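Local coordinates for protein glutathione S-transferase 2 (Onchocerca volvulus, PDB 1TU7) that catalyses the conjugation of glutathione to electrophilic substrates and appears to play a central part in detoxification in this parasitic nematode, at residues T6-R11 and G48-L53; I17-V22 and P186-Y191. All coordinates share one frame; numbering follows the deposited sequence.

Contact 1: T6-R11 and G48-L53; sequences TYFSIR and GQLPCL. With GSH (glutathione), chain C.
The glutathione site of the thioredoxin-like domain is built here, where strand 3-8 meets the loop leading into strand 52-55. T6 and C52 form an antiparallel hydrogen-bonded pair. T6 N gives a nearly straight bond to C52 O at 2.8 Å, and C52 N returns one to T6 O at 3.0 Å. T6 O also takes a CA-H contact from P51. The peptide bond between L50 and P51 is cis, the cis-proline hallmark of the thioredoxin fold. It turns the backbone of L50 to the ligand: L50 N donates to GSH O2 at 2.9 Å, almost straight at 173°, and L50 O accepts from GSH N2 at 2.8 Å. Both polar groups of this residue thus hold the cysteinyl part of glutathione in the manner of a short antiparallel strand. The L50 side chain points back to strand 3-8. Its CD1 lies over one face of the F8 ring, 4.2 Å from the centroid, in a CH-pi contact. Its CB touches Y7 CD2. Y7 CG is anti to the backbone N (chi1 -167°), which carries the ring alongside P51, with CE2 3.7 Å from P51 CD. The Y7 hydroxyl ends near the glutathione sulfur, OH to GSH SG2 being 3.4 Å. Y7 OH is hydrogen-bonded to L13 N. S63 and R95 of the same chain, and D96 of the second subunit, also hydrogen-bond glutathione.

Contact 2: I17-V22 and P186-Y191; sequences IRLFLV and PKLKEY
V22 and Y191 bury the most surface in this helix pair. V22 CG2 sits over one face of the Y191 ring, displaced toward its rim and 4.2 Å from the centroid, a CH-pi contact. The other methyl, CG1, is anti to the backbone N (chi1 166°) and reaches Y191 CB at 3.8 Å. The two branches therefore cover the base of the tyrosine and its ring together. L19 comes to the same ring obliquely, with CD2 3.8 Å from CE1 of Y191. That methyl also meets L188 CD2 tip to tip at 3.8 Å, and the two leucine side chains cross at about a right angle. At the exposed border K187 lays its CB and CD beside the carbonyl of V22, CB lying 3.6 Å from V22 O, while its amine leads away. At the other end the Y191 hydroxyl reaches the aliphatic part of R18, with OH 3.7 Å from CD.

Polar partners beyond the two segments hold Y191 and R18. Y191 OH is hydrogen-bonded to E15, which also forms a salt bridge with R18. D30 makes a second salt bridge to R18, and the R18 guanidinium is also hydrogen-bonded to I10 O. L19 also touches Y152, F155 and E156 of helix 149-164. The axes of 17-22 and 186-191 pass 9.7 Å apart, with 126° between their N-to-C directions. The contact joins helix 15-23, the first helix of the thioredoxin-like domain, to helix 186-197 of the all-helical C-terminal domain, the domain interface of a cytosolic glutathione transferase.

Contact 1 lies within the N-terminal domain; contact 2 joins that domain to the C-terminal one. Their centres lie about 17 Å apart. Strand 3-8 of contact 1 runs on through a loop into helix 15-23 of contact 2. R18 connects them directly. Its NH1 lies 2.8 Å from I10 O and its NH2 lies 3.1 Å from F8 O, both probable hydrogen bonds. One guanidinium thus ties the backbone at F8 and I10 to helix 15-23. R18 NH2 also packs against Y7 CB at 3.8 Å, so it is a second-shell neighbour of the glutathione-binding tyrosine. R18 stays about 10 Å from glutathione between nearest atoms. Contact 1 lines the pocket; contact 2 lies away from the ligand.

Contact 1: T6-R11 and G48-L53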
ATOM      1  N   THR A   6      -4.190  -9.735  15.495  1.00 12.18           N
ATOM      2  CA  THR A   6      -5.641  -9.686  15.580  1.00 12.81           C
ATOM      3  C   THR A   6      -6.201  -9.449  14.190  1.00 13.11           C
ATOM      4  O   THR A   6      -5.851  -8.471  13.529  1.00 13.24           O
ATOM      5  CB  THR A   6      -6.059  -8.593  16.553  1.00 13.39           C
ATOM      6  OG1 THR A   6      -5.561  -8.937  17.854  1.00 14.88           O
ATOM      7  CG2 THR A   6      -7.578  -8.523  16.680  1.00 14.76           C
ATOM      8  N   TYR A   7      -7.049 -10.371  13.737  1.00 13.23           N
ATOM      9  CA  TYR A   7      -7.726 -10.252  12.460  1.00 13.52           C
ATOM     10  C   TYR A   7      -8.980 -11.111  12.508  1.00 14.11           C
ATOM     11  O   TYR A   7      -9.240 -11.802  13.479  1.00 15.22           O
ATOM     12  CB  TYR A   7      -6.820 -10.713  11.301  1.00 13.70           C
ATOM     13  CG  TYR A   7      -7.317 -10.341   9.920  1.00 12.46           C
ATOM     14  CD1 TYR A   7      -7.673 -11.326   9.004  1.00 13.74           C
ATOM     15  CD2 TYR A   7      -7.478  -9.024   9.541  1.00 12.56           C
ATOM     16  CE1 TYR A   7      -8.132 -11.020   7.744  1.00 14.26           C
ATOM     17  CE2 TYR A   7      -7.932  -8.698   8.264  1.00 13.41           C
ATOM     18  CZ  TYR A   7      -8.241  -9.708   7.362  1.00 12.89           C
ATOM     19  OH  TYR A   7      -8.692  -9.433   6.095  1.00 15.36           O
ATOM     20  N   PHE A   8      -9.769 -11.052  11.459  1.00 14.98           N
ATOM     21  CA  PHE A   8     -10.920 -11.938  11.352  1.00 15.00           C
ATOM     22  C   PHE A   8     -10.462 -13.375  11.125  1.00 15.42           C
ATOM     23  O   PHE A   8      -9.279 -13.664  10.850  1.00 14.81           O
ATOM     24  CB  PHE A   8     -11.816 -11.405  10.242  1.00 15.28           C
ATOM     25  CG  PHE A   8     -12.290 -10.007  10.513  1.00 16.28           C
ATOM     26  CD1 PHE A   8     -11.713  -8.907   9.885  1.00 17.40           C
ATOM     27  CD2 PHE A   8     -13.241  -9.787  11.501  1.00 18.36           C
ATOM     28  CE1 PHE A   8     -12.104  -7.617  10.174  1.00 18.62           C
ATOM     29  CE2 PHE A   8     -13.642  -8.491  11.808  1.00 20.19           C
ATOM     30  CZ  PHE A   8     -13.075  -7.392  11.143  1.00 20.65           C
ATOM     31  N   SER A   9     -11.405 -14.299  11.224  1.00 14.81           N
ATOM     32  CA  SER A   9     -11.105 -15.707  11.118  1.00 15.41           C
ATOM     33  C   SER A   9     -11.176 -16.169   9.674  1.00 15.04           C
ATOM     34  O   SER A   9     -11.898 -17.091   9.315  1.00 15.58           O
ATOM     35  CB  SER A   9     -12.004 -16.547  12.024  1.00 16.28           C
ATOM     36  OG  SER A   9     -11.359 -17.762  12.297  1.00 21.06           O
ATOM     37  N   ILE A  10     -10.396 -15.491   8.843  1.00 13.98           N
ATOM     38  CA  ILE A  10     -10.260 -15.764   7.420  1.00 14.37           C
ATOM     39  C   ILE A  10      -8.802 -15.470   7.095  1.00 13.37           C
ATOM     40  O   ILE A  10      -8.074 -14.876   7.896  1.00 14.07           O
ATOM     41  CB  ILE A  10     -11.164 -14.838   6.535  1.00 15.93           C
ATOM     42  CG1 ILE A  10     -10.737 -13.382   6.671  1.00 19.03           C
ATOM     43  CG2 ILE A  10     -12.640 -15.049   6.873  1.00 17.95           C
ATOM     44  CD1 ILE A  10     -11.391 -12.406   5.706  1.00 22.26           C
ATOM     45  N   ARG A  11      -8.387 -15.840   5.895  1.00 12.96           N
ATOM     46  CA  ARG A  11      -7.046 -15.546   5.444  1.00 12.79           C
ATOM     47  C   ARG A  11      -6.892 -14.056   5.180  1.00 13.03           C
ATOM     48  O   ARG A  11      -6.160 -13.371   5.902  1.00 12.75           O
ATOM     49  CB  ARG A  11      -6.686 -16.400   4.259  1.00 12.17           C
ATOM     50  CG  ARG A  11      -6.506 -17.868   4.651  1.00 12.65           C
ATOM     51  CD  ARG A  11      -6.604 -18.876   3.527  1.00 11.71           C
ATOM     52  NE  ARG A  11      -5.559 -18.720   2.550  1.00 11.69           N
ATOM     53  CZ  ARG A  11      -5.196 -19.665   1.693  1.00 12.74           C
ATOM     54  NH1 ARG A  11      -5.801 -20.833   1.687  1.00 13.22           N
ATOM     55  NH2 ARG A  11      -4.235 -19.448   0.818  1.00 13.67           N
ATOM     56  N   GLY A  48      -9.690   1.938  12.841  1.00 13.06           N
ATOM     57  CA  GLY A  48     -10.906   1.176  13.042  1.00 13.76           C
ATOM     58  C   GLY A  48     -10.955  -0.125  12.287  1.00 14.48           C
ATOM     59  O   GLY A  48     -12.032  -0.664  12.033  1.00 14.75           O
ATOM     60  N   GLN A  49      -9.782  -0.640  11.907  1.00 13.69           N
ATOM     61  CA  GLN A  49      -9.682  -1.817  11.045  1.00 13.52           C
ATOM     62  C   GLN A  49      -8.553  -2.757  11.497  1.00 13.53           C
ATOM     63  O   GLN A  49      -7.697  -2.426  12.315  1.00 12.77           O
ATOM     64  CB  GLN A  49      -9.477  -1.366   9.585  1.00 14.08           C
ATOM     65  CG  GLN A  49     -10.717  -0.655   9.025  1.00 14.94           C
ATOM     66  CD  GLN A  49     -10.799  -0.669   7.523  1.00 16.09           C
ATOM     67  OE1 GLN A  49     -11.827  -1.088   6.942  1.00 23.41           O
ATOM     68  NE2 GLN A  49      -9.753  -0.240   6.882  1.00 13.72           N
ATOM     69  N   LEU A  50      -8.618  -3.965  10.966  1.00 13.44           N
ATOM     70  CA  LEU A  50      -7.645  -5.029  11.201  1.00 13.10           C
ATOM     71  C   LEU A  50      -6.983  -5.356   9.859  1.00 12.07           C
ATOM     72  O   LEU A  50      -7.557  -5.084   8.811  1.00 13.04           O
ATOM     73  CB  LEU A  50      -8.375  -6.256  11.760  1.00 12.81           C
ATOM     74  CG  LEU A  50      -9.131  -6.012  13.075  1.00 14.02           C
ATOM     75  CD1 LEU A  50      -9.830  -7.289  13.558  1.00 14.49           C
ATOM     76  CD2 LEU A  50      -8.243  -5.450  14.146  1.00 15.42           C
ATOM     77  N   PRO A  51      -5.802  -5.975   9.827  1.00 11.93           N
ATOM     78  CA  PRO A  51      -5.109  -6.581  10.960  1.00 11.79           C
ATOM     79  C   PRO A  51      -4.393  -5.617  11.860  1.00 11.87           C
ATOM     80  O   PRO A  51      -4.110  -4.478  11.467  1.00 11.93           O
ATOM     81  CB  PRO A  51      -4.094  -7.497  10.266  1.00 12.12           C
ATOM     82  CG  PRO A  51      -3.806  -6.825   8.989  1.00 12.03           C
ATOM     83  CD  PRO A  51      -5.119  -6.263   8.557  1.00 12.61           C
ATOM     84  N   CYS A  52      -4.164  -6.073  13.083  1.00 12.29           N
ATOM     85  CA  CYS A  52      -3.309  -5.395  14.059  1.00 11.65           C
ATOM     86  C   CYS A  52      -2.294  -6.326  14.620  1.00 12.20           C
ATOM     87  O   CYS A  52      -2.662  -7.407  15.053  1.00 12.48           O
ATOM     88  CB  CYS A  52      -4.187  -4.866  15.181  1.00 12.01           C
ATOM     89  SG  CYS A  52      -3.326  -3.951  16.459  1.00 13.97           S
ATOM     90  N   LEU A  53      -1.024  -5.924  14.638  1.00 11.40           N
ATOM     91  CA  LEU A  53       0.006  -6.657  15.351  1.00 11.55           C
ATOM     92  C   LEU A  53       0.347  -5.910  16.633  1.00 11.45           C
ATOM     93  O   LEU A  53       0.729  -4.734  16.586  1.00 12.14           O
ATOM     94  CB  LEU A  53       1.265  -6.808  14.503  1.00 11.67           C
ATOM     95  CG  LEU A  53       2.398  -7.538  15.224  1.00 14.14           C
ATOM     96  CD1 LEU A  53       2.066  -9.023  15.304  1.00 15.13           C
ATOM     97  CD2 LEU A  53       3.701  -7.208  14.470  1.00 14.69           C
TER
HETATM   98  N1  GSH C1001      -5.037  -0.836   4.234  1.00 15.23           N
HETATM   99  CA1 GSH C1001      -5.528  -1.728   5.212  1.00 13.87           C
HETATM  100  C1  GSH C1001      -4.542  -2.735   5.632  1.00 13.13           C
HETATM  101  O11 GSH C1001      -3.775  -3.191   4.624  1.00 12.86           O
HETATM  102  O12 GSH C1001      -4.358  -3.301   6.770  1.00 12.49           O
HETATM  103  CB1 GSH C1001      -6.885  -2.282   5.124  1.00 13.87           C
HETATM  104  CG1 GSH C1001      -7.513  -2.836   6.376  1.00 14.43           C
HETATM  105  CD1 GSH C1001      -8.925  -3.332   6.103  1.00 15.57           C
HETATM  106  OE1 GSH C1001      -9.506  -3.025   4.919  1.00 16.51           O
HETATM  107  N2  GSH C1001      -9.508  -4.056   7.019  1.00 14.95           N
HETATM  108  CA2 GSH C1001     -10.836  -4.652   6.859  1.00 19.79           C
HETATM  109  C2  GSH C1001     -11.590  -4.459   8.116  1.00 19.60           C
HETATM  110  O2  GSH C1001     -10.931  -4.347   9.322  1.00 16.39           O
HETATM  111  CB2 GSH C1001     -10.731  -6.156   6.621  1.00 22.82           C
HETATM  112  SG2 GSH C1001     -10.141  -6.521   4.953  1.00 29.65           S
HETATM  113  N3  GSH C1001     -12.909  -4.379   8.075  1.00 21.94           N
HETATM  114  CA3 GSH C1001     -13.614  -4.209   9.317  1.00 23.29           C
HETATM  115  C3  GSH C1001     -14.376  -2.925   9.329  1.00 25.11           C
HETATM  116  O31 GSH C1001     -14.030  -1.844   8.660  1.00 24.58           O
HETATM  117  O32 GSH C1001     -15.531  -2.905  10.122  1.00 27.04           O

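Contact 2: I17-V22 and P186-Y191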
ATOM      1  N   ILE A  17       1.086 -12.096   6.769  1.00 10.88           N
ATOM      2  CA  ILE A  17       1.741 -11.884   8.068  1.00 10.88           C
ATOM      3  C   ILE A  17       1.818 -13.194   8.850  1.00 11.44           C
ATOM      4  O   ILE A  17       2.845 -13.544   9.416  1.00 11.91           O
ATOM      5  CB  ILE A  17       1.053 -10.778   8.852  1.00 11.02           C
ATOM      6  CG1 ILE A  17       1.067  -9.437   8.076  1.00 11.83           C
ATOM      7  CG2 ILE A  17       1.679 -10.649  10.223  1.00 10.84           C
ATOM      8  CD1 ILE A  17      -0.053  -8.510   8.482  1.00 12.40           C
ATOM      9  N   ARG A  18       0.718 -13.921   8.916  1.00 11.36           N
ATOM     10  CA  ARG A  18       0.736 -15.237   9.547  1.00 11.17           C
ATOM     11  C   ARG A  18       1.798 -16.118   8.922  1.00 11.74           C
ATOM     12  O   ARG A  18       2.537 -16.797   9.616  1.00 12.22           O
ATOM     13  CB  ARG A  18      -0.625 -15.893   9.408  1.00 11.54           C
ATOM     14  CG  ARG A  18      -1.723 -15.236  10.201  1.00 12.45           C
ATOM     15  CD  ARG A  18      -3.003 -15.950  10.110  1.00 13.03           C
ATOM     16  NE  ARG A  18      -4.126 -15.271  10.761  1.00 12.74           N
ATOM     17  CZ  ARG A  18      -5.262 -14.973  10.166  1.00 12.56           C
ATOM     18  NH1 ARG A  18      -5.439 -15.182   8.887  1.00 13.47           N
ATOM     19  NH2 ARG A  18      -6.237 -14.408  10.875  1.00 13.04           N
ATOM     20  N   LEU A  19       1.899 -16.110   7.600  1.00 11.27           N
ATOM     21  CA  LEU A  19       2.867 -16.950   6.909  1.00 11.70           C
ATOM     22  C   LEU A  19       4.290 -16.559   7.293  1.00 11.90           C
ATOM     23  O   LEU A  19       5.125 -17.426   7.496  1.00 11.24           O
ATOM     24  CB  LEU A  19       2.673 -16.885   5.396  1.00 11.84           C
ATOM     25  CG  LEU A  19       1.394 -17.540   4.872  1.00 11.49           C
ATOM     26  CD1 LEU A  19       1.006 -17.067   3.484  1.00 12.68           C
ATOM     27  CD2 LEU A  19       1.543 -19.072   4.892  1.00 13.00           C
ATOM     28  N   PHE A  20       4.579 -15.254   7.337  1.00 11.77           N
ATOM     29  CA  PHE A  20       5.875 -14.749   7.792  1.00 11.00           C
ATOM     30  C   PHE A  20       6.232 -15.325   9.166  1.00 11.43           C
ATOM     31  O   PHE A  20       7.288 -15.899   9.344  1.00 12.18           O
ATOM     32  CB  PHE A  20       5.846 -13.214   7.790  1.00 10.68           C
ATOM     33  CG  PHE A  20       7.125 -12.547   8.207  1.00 10.67           C
ATOM     34  CD1 PHE A  20       7.749 -11.679   7.327  1.00 13.12           C
ATOM     35  CD2 PHE A  20       7.674 -12.690   9.462  1.00 12.25           C
ATOM     36  CE1 PHE A  20       8.900 -11.008   7.676  1.00 12.79           C
ATOM     37  CE2 PHE A  20       8.843 -12.003   9.802  1.00 12.22           C
ATOM     38  CZ  PHE A  20       9.443 -11.165   8.897  1.00 12.81           C
ATOM     39  N   LEU A  21       5.312 -15.186  10.115  1.00 11.54           N
ATOM     40  CA  LEU A  21       5.543 -15.566  11.498  1.00 11.93           C
ATOM     41  C   LEU A  21       5.720 -17.079  11.582  1.00 12.42           C
ATOM     42  O   LEU A  21       6.618 -17.563  12.242  1.00 12.27           O
ATOM     43  CB  LEU A  21       4.386 -15.071  12.353  1.00 12.08           C
ATOM     44  CG  LEU A  21       4.239 -13.567  12.481  1.00 12.59           C
ATOM     45  CD1 LEU A  21       2.907 -13.205  13.033  1.00 12.88           C
ATOM     46  CD2 LEU A  21       5.338 -12.987  13.381  1.00 14.84           C
ATOM     47  N   VAL A  22       4.882 -17.812  10.890  1.00 12.69           N
ATOM     48  CA  VAL A  22       4.954 -19.274  10.919  1.00 12.30           C
ATOM     49  C   VAL A  22       6.277 -19.732  10.313  1.00 12.55           C
ATOM     50  O   VAL A  22       6.973 -20.542  10.899  1.00 13.89           O
ATOM     51  CB  VAL A  22       3.778 -19.909  10.170  1.00 12.89           C
ATOM     52  CG1 VAL A  22       4.035 -21.369   9.924  1.00 14.88           C
ATOM     53  CG2 VAL A  22       2.492 -19.755  10.976  1.00 14.99           C
ATOM     54  N   PRO A 186       9.445 -26.398   5.276  1.00 17.51           N
ATOM     55  CA  PRO A 186       8.827 -27.301   6.252  1.00 17.69           C
ATOM     56  C   PRO A 186       7.757 -26.704   7.170  1.00 16.81           C
ATOM     57  O   PRO A 186       6.727 -27.348   7.398  1.00 16.95           O
ATOM     58  CB  PRO A 186      10.016 -27.796   7.061  1.00 17.73           C
ATOM     59  CG  PRO A 186      11.103 -27.834   6.050  1.00 20.75           C
ATOM     60  CD  PRO A 186      10.925 -26.479   5.324  1.00 18.76           C
ATOM     61  N   LYS A 187       7.979 -25.499   7.686  1.00 16.57           N
ATOM     62  CA  LYS A 187       7.021 -24.915   8.599  1.00 16.07           C
ATOM     63  C   LYS A 187       5.744 -24.553   7.814  1.00 15.14           C
ATOM     64  O   LYS A 187       4.644 -24.665   8.343  1.00 15.63           O
ATOM     65  CB  LYS A 187       7.610 -23.693   9.334  1.00 16.78           C
ATOM     66  CG  LYS A 187       8.726 -24.094  10.306  1.00 20.15           C
ATOM     67  CD  LYS A 187       9.772 -23.019  10.572  1.00 25.31           C
ATOM     68  CE  LYS A 187      11.047 -23.597  11.245  1.00 27.74           C
ATOM     69  NZ  LYS A 187      12.219 -23.876  10.326  1.00 27.60           N
ATOM     70  N   LEU A 188       5.900 -24.128   6.570  1.00 14.15           N
ATOM     71  CA  LEU A 188       4.731 -23.793   5.746  1.00 13.53           C
ATOM     72  C   LEU A 188       3.999 -25.013   5.269  1.00 13.85           C
ATOM     73  O   LEU A 188       2.793 -24.999   5.182  1.00 14.18           O
ATOM     74  CB  LEU A 188       5.124 -22.901   4.560  1.00 12.90           C
ATOM     75  CG  LEU A 188       5.657 -21.526   4.926  1.00 12.49           C
ATOM     76  CD1 LEU A 188       5.895 -20.680   3.708  1.00 13.63           C
ATOM     77  CD2 LEU A 188       4.738 -20.789   5.874  1.00 14.75           C
ATOM     78  N   LYS A 189       4.705 -26.104   4.996  1.00 13.98           N
ATOM     79  CA  LYS A 189       4.047 -27.315   4.559  1.00 14.66           C
ATOM     80  C   LYS A 189       3.090 -27.766   5.636  1.00 14.24           C
ATOM     81  O   LYS A 189       1.939 -28.101   5.351  1.00 15.28           O
ATOM     82  CB  LYS A 189       5.080 -28.423   4.263  1.00 15.39           C
ATOM     83  CG  LYS A 189       4.465 -29.725   3.787  1.00 18.18           C
ATOM     84  CD  LYS A 189       5.552 -30.730   3.436  1.00 21.27           C
ATOM     85  CE  LYS A 189       4.965 -32.038   2.935  1.00 25.10           C
ATOM     86  NZ  LYS A 189       6.078 -32.996   2.625  1.00 30.49           N
ATOM     87  N   GLU A 190       3.560 -27.827   6.867  1.00 14.80           N
ATOM     88  CA  GLU A 190       2.720 -28.277   7.976  1.00 15.65           C
ATOM     89  C   GLU A 190       1.530 -27.333   8.203  1.00 15.19           C
ATOM     90  O   GLU A 190       0.370 -27.753   8.349  1.00 14.94           O
ATOM     91  CB  GLU A 190       3.603 -28.360   9.204  1.00 16.93           C
ATOM     92  CG  GLU A 190       2.928 -28.583  10.538  1.00 22.53           C
ATOM     93  CD  GLU A 190       3.941 -28.594  11.686  1.00 28.52           C
ATOM     94  OE1 GLU A 190       4.780 -27.642  11.820  1.00 33.80           O
ATOM     95  OE2 GLU A 190       3.917 -29.567  12.454  1.00 35.29           O
ATOM     96  N   TYR A 191       1.812 -26.043   8.165  1.00 14.63           N
ATOM     97  CA  TYR A 191       0.782 -25.035   8.425  1.00 14.23           C
ATOM     98  C   TYR A 191      -0.293 -25.104   7.350  1.00 14.24           C
ATOM     99  O   TYR A 191      -1.482 -25.051   7.646  1.00 13.83           O
ATOM    100  CB  TYR A 191       1.428 -23.664   8.443  1.00 13.36           C
ATOM    101  CG  TYR A 191       0.445 -22.520   8.517  1.00 13.43           C
ATOM    102  CD1 TYR A 191       0.176 -21.756   7.410  1.00 13.89           C
ATOM    103  CD2 TYR A 191      -0.215 -22.230   9.694  1.00 14.40           C
ATOM    104  CE1 TYR A 191      -0.725 -20.685   7.474  1.00 12.72           C
ATOM    105  CE2 TYR A 191      -1.127 -21.176   9.777  1.00 13.41           C
ATOM    106  CZ  TYR A 191      -1.366 -20.402   8.672  1.00 12.98           C
ATOM    107  OH  TYR A 191      -2.284 -19.375   8.780  1.00 14.25           O
TER